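Local coordinates for SusD superfamily protein (Bacteroides thetaiotaomicron, PDB 3MCX) that is of unknown function but, as a SusD-family outer-membrane protein that carries zinc in the crystal, probably binds glycans for uptake, at residues E319-L324 / K332-K337. Sequence-based numbering, arbitrary orientation.
Sequences ENNTGL and KVYLAK. With ZN (zinc ion), chain D.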
loop_
_atom_site.group_PDB
_atom_site.type_symbol
_atom_site.label_atom_id
_atom_site.label_comp_id
_atom_site.label_asym_id
_atom_site.label_seq_id
_atom_site.Cartn_x
_atom_site.Cartn_y
_atom_site.Cartn_z
ATOM N N GLU A 319 20.159 23.075 -7.141
ATOM C CA GLU A 319 19.675 23.980 -8.189
ATOM C C GLU A 319 20.308 23.586 -9.517
ATOM O O GLU A 319 21.474 23.248 -9.580
ATOM C CB GLU A 319 19.894 25.465 -7.860
ATOM C CG GLU A 319 18.870 26.029 -6.837
ATOM C CD GLU A 319 17.445 26.145 -7.359
ATOM O OE1 GLU A 319 17.253 26.192 -8.608
ATOM O OE2 GLU A 319 16.536 26.134 -6.499
ATOM N N ASN A 320 19.524 23.684 -10.581
ATOM C CA ASN A 320 20.002 23.448 -11.952
ATOM C C ASN A 320 20.419 21.970 -12.056
ATOM O O ASN A 320 21.437 21.654 -12.645
ATOM C CB ASN A 320 21.114 24.423 -12.346
ATOM C CG ASN A 320 20.682 25.860 -12.211
ATOM O OD1 ASN A 320 19.486 26.141 -12.472
ATOM N ND2 ASN A 320 21.575 26.744 -11.820
ATOM N N ASN A 321 19.579 21.116 -11.499
ATOM C CA ASN A 321 19.878 19.688 -11.381
ATOM C C ASN A 321 19.749 18.993 -12.731
ATOM O O ASN A 321 18.636 18.839 -13.245
ATOM C CB ASN A 321 18.918 19.093 -10.355
ATOM C CG ASN A 321 19.225 17.624 -9.959
ATOM O OD1 ASN A 321 20.029 16.955 -10.622
ATOM N ND2 ASN A 321 18.584 17.148 -8.899
ATOM N N THR A 322 20.873 18.516 -13.278
ATOM C CA THR A 322 20.842 17.866 -14.597
ATOM C C THR A 322 20.442 16.397 -14.511
ATOM O O THR A 322 20.285 15.759 -15.564
ATOM C CB THR A 322 22.169 17.969 -15.322
ATOM O OG1 THR A 322 23.160 17.323 -14.530
ATOM C CG2 THR A 322 22.529 19.436 -15.550
ATOM N N GLY A 323 20.195 15.885 -13.291
ATOM C CA GLY A 323 19.689 14.532 -13.039
ATOM C C GLY A 323 18.176 14.403 -13.172
ATOM O O GLY A 323 17.609 13.308 -13.065
ATOM N N LEU A 324 17.514 15.530 -13.442
ATOM C CA LEU A 324 16.071 15.534 -13.696
ATOM C C LEU A 324 15.825 15.655 -15.191
ATOM O O LEU A 324 16.585 16.253 -15.907
ATOM C CB LEU A 324 15.393 16.721 -12.994
ATOM C CG LEU A 324 15.228 16.606 -11.496
ATOM C CD1 LEU A 324 14.815 17.968 -10.913
ATOM C CD2 LEU A 324 14.206 15.567 -11.111
ATOM N N LYS A 332 8.347 21.396 -8.660
ATOM C CA LYS A 332 8.251 20.847 -7.321
ATOM C C LYS A 332 7.933 19.351 -7.349
ATOM O O LYS A 332 6.873 18.903 -6.899
ATOM C CB LYS A 332 7.247 21.655 -6.507
ATOM C CG LYS A 332 7.665 23.064 -6.304
ATOM C CD LYS A 332 6.677 23.836 -5.420
ATOM C CE LYS A 332 7.105 25.293 -5.246
ATOM N NZ LYS A 332 6.258 25.901 -4.153
ATOM N N VAL A 333 8.889 18.576 -7.871
ATOM C CA VAL A 333 8.649 17.169 -8.152
ATOM C C VAL A 333 9.138 16.213 -7.066
ATOM O O VAL A 333 8.989 15.016 -7.218
ATOM C CB VAL A 333 9.280 16.773 -9.507
ATOM C CG1 VAL A 333 8.652 17.618 -10.637
ATOM C CG2 VAL A 333 10.847 16.875 -9.494
ATOM N N TYR A 334 9.623 16.722 -5.930
ATOM C CA TYR A 334 10.047 15.829 -4.851
ATOM C C TYR A 334 8.943 15.753 -3.800
ATOM O O TYR A 334 8.442 16.796 -3.367
ATOM C CB TYR A 334 11.369 16.314 -4.229
ATOM C CG TYR A 334 12.515 16.186 -5.210
ATOM C CD1 TYR A 334 12.712 17.120 -6.160
ATOM C CD2 TYR A 334 13.383 15.080 -5.195
ATOM C CE1 TYR A 334 13.713 17.013 -7.099
ATOM C CE2 TYR A 334 14.404 14.961 -6.144
ATOM C CZ TYR A 334 14.592 15.948 -7.058
ATOM O OH TYR A 334 15.613 15.892 -7.999
ATOM N N LEU A 335 8.515 14.540 -3.468
ATOM C CA LEU A 335 7.481 14.314 -2.469
ATOM C C LEU A 335 8.129 14.270 -1.099
ATOM O O LEU A 335 9.056 13.468 -0.907
ATOM C CB LEU A 335 6.774 12.986 -2.771
ATOM C CG LEU A 335 5.621 12.632 -1.830
ATOM C CD1 LEU A 335 4.524 13.663 -1.936
ATOM C CD2 LEU A 335 5.119 11.189 -2.061
ATOM N N ALA A 336 7.646 15.058 -0.148
ATOM C CA ALA A 336 8.292 15.205 1.171
ATOM C C ALA A 336 7.515 14.499 2.306
ATOM O O ALA A 336 7.614 14.898 3.452
ATOM C CB ALA A 336 8.504 16.687 1.497
ATOM N N LYS A 337 6.736 13.478 1.991
ATOM C CA LYS A 337 5.971 12.758 3.000
ATOM C C LYS A 337 6.816 11.941 3.985
ATOM O O LYS A 337 6.352 11.681 5.071
ATOM C CB LYS A 337 4.944 11.816 2.375
ATOM C CG LYS A 337 3.688 12.490 1.986
ATOM C CD LYS A 337 2.612 11.475 1.622
ATOM C CE LYS A 337 1.346 12.239 1.356
ATOM N NZ LYS A 337 0.256 11.418 0.827
HETATM ZN ZN ZN D . 15.284 26.207 -9.130
HETATM O O HOH W 1 17.844 14.922 -6.988
#
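Leu324 and Tyr334 approach from opposite directions where the loop linking the two antiparallel strands 313-314 and 334-335 of this SusD-family fold turns back against the second of them. The methyls of Leu324 gather about the phenol end of the ring: CD2 lies 3.4 Å from Tyr334 OH, while CD1 sits at the ring edge, near its plane, 4.1 Å from Tyr334 CE1. Leu324 CD2 also meets Val333 CG2 tip to tip at 4.0 Å. Val333 and Tyr334 both face Lys314 in a classic beta bulge, and Leu324 and Val333 each pack on Ile292 of strand 292-293. Replacing Leu324 with an alanine removes both methyls and is likely to open a gap beside Val333 CG2 and the tyrosine hydroxyl, leaving the phenol less firmly held. Beside the hydroxyl, the Asn321 amide lies nearly parallel to the ring, 13° between planes, but its ND2 is badly angled for a direct bond to Tyr334 OH. A water joins them instead, 2.6 Å from Tyr334 OH and weakly bound by Asn321 ND2, which also donates to Ser316 OG. Two residues before Asn321, and apart from this packing, Glu319 OE1 binds zinc at 2.0 Å, with Glu315 and His330 as the other protein ligands. Asn321 begins a type I turn and an Asx turn: its side chain swings opposite the backbone N (chi1 -172°), which brings OD1 round to accept Gly323 N at 2.9 Å, the donor lying 38° out of the carbonyl plane.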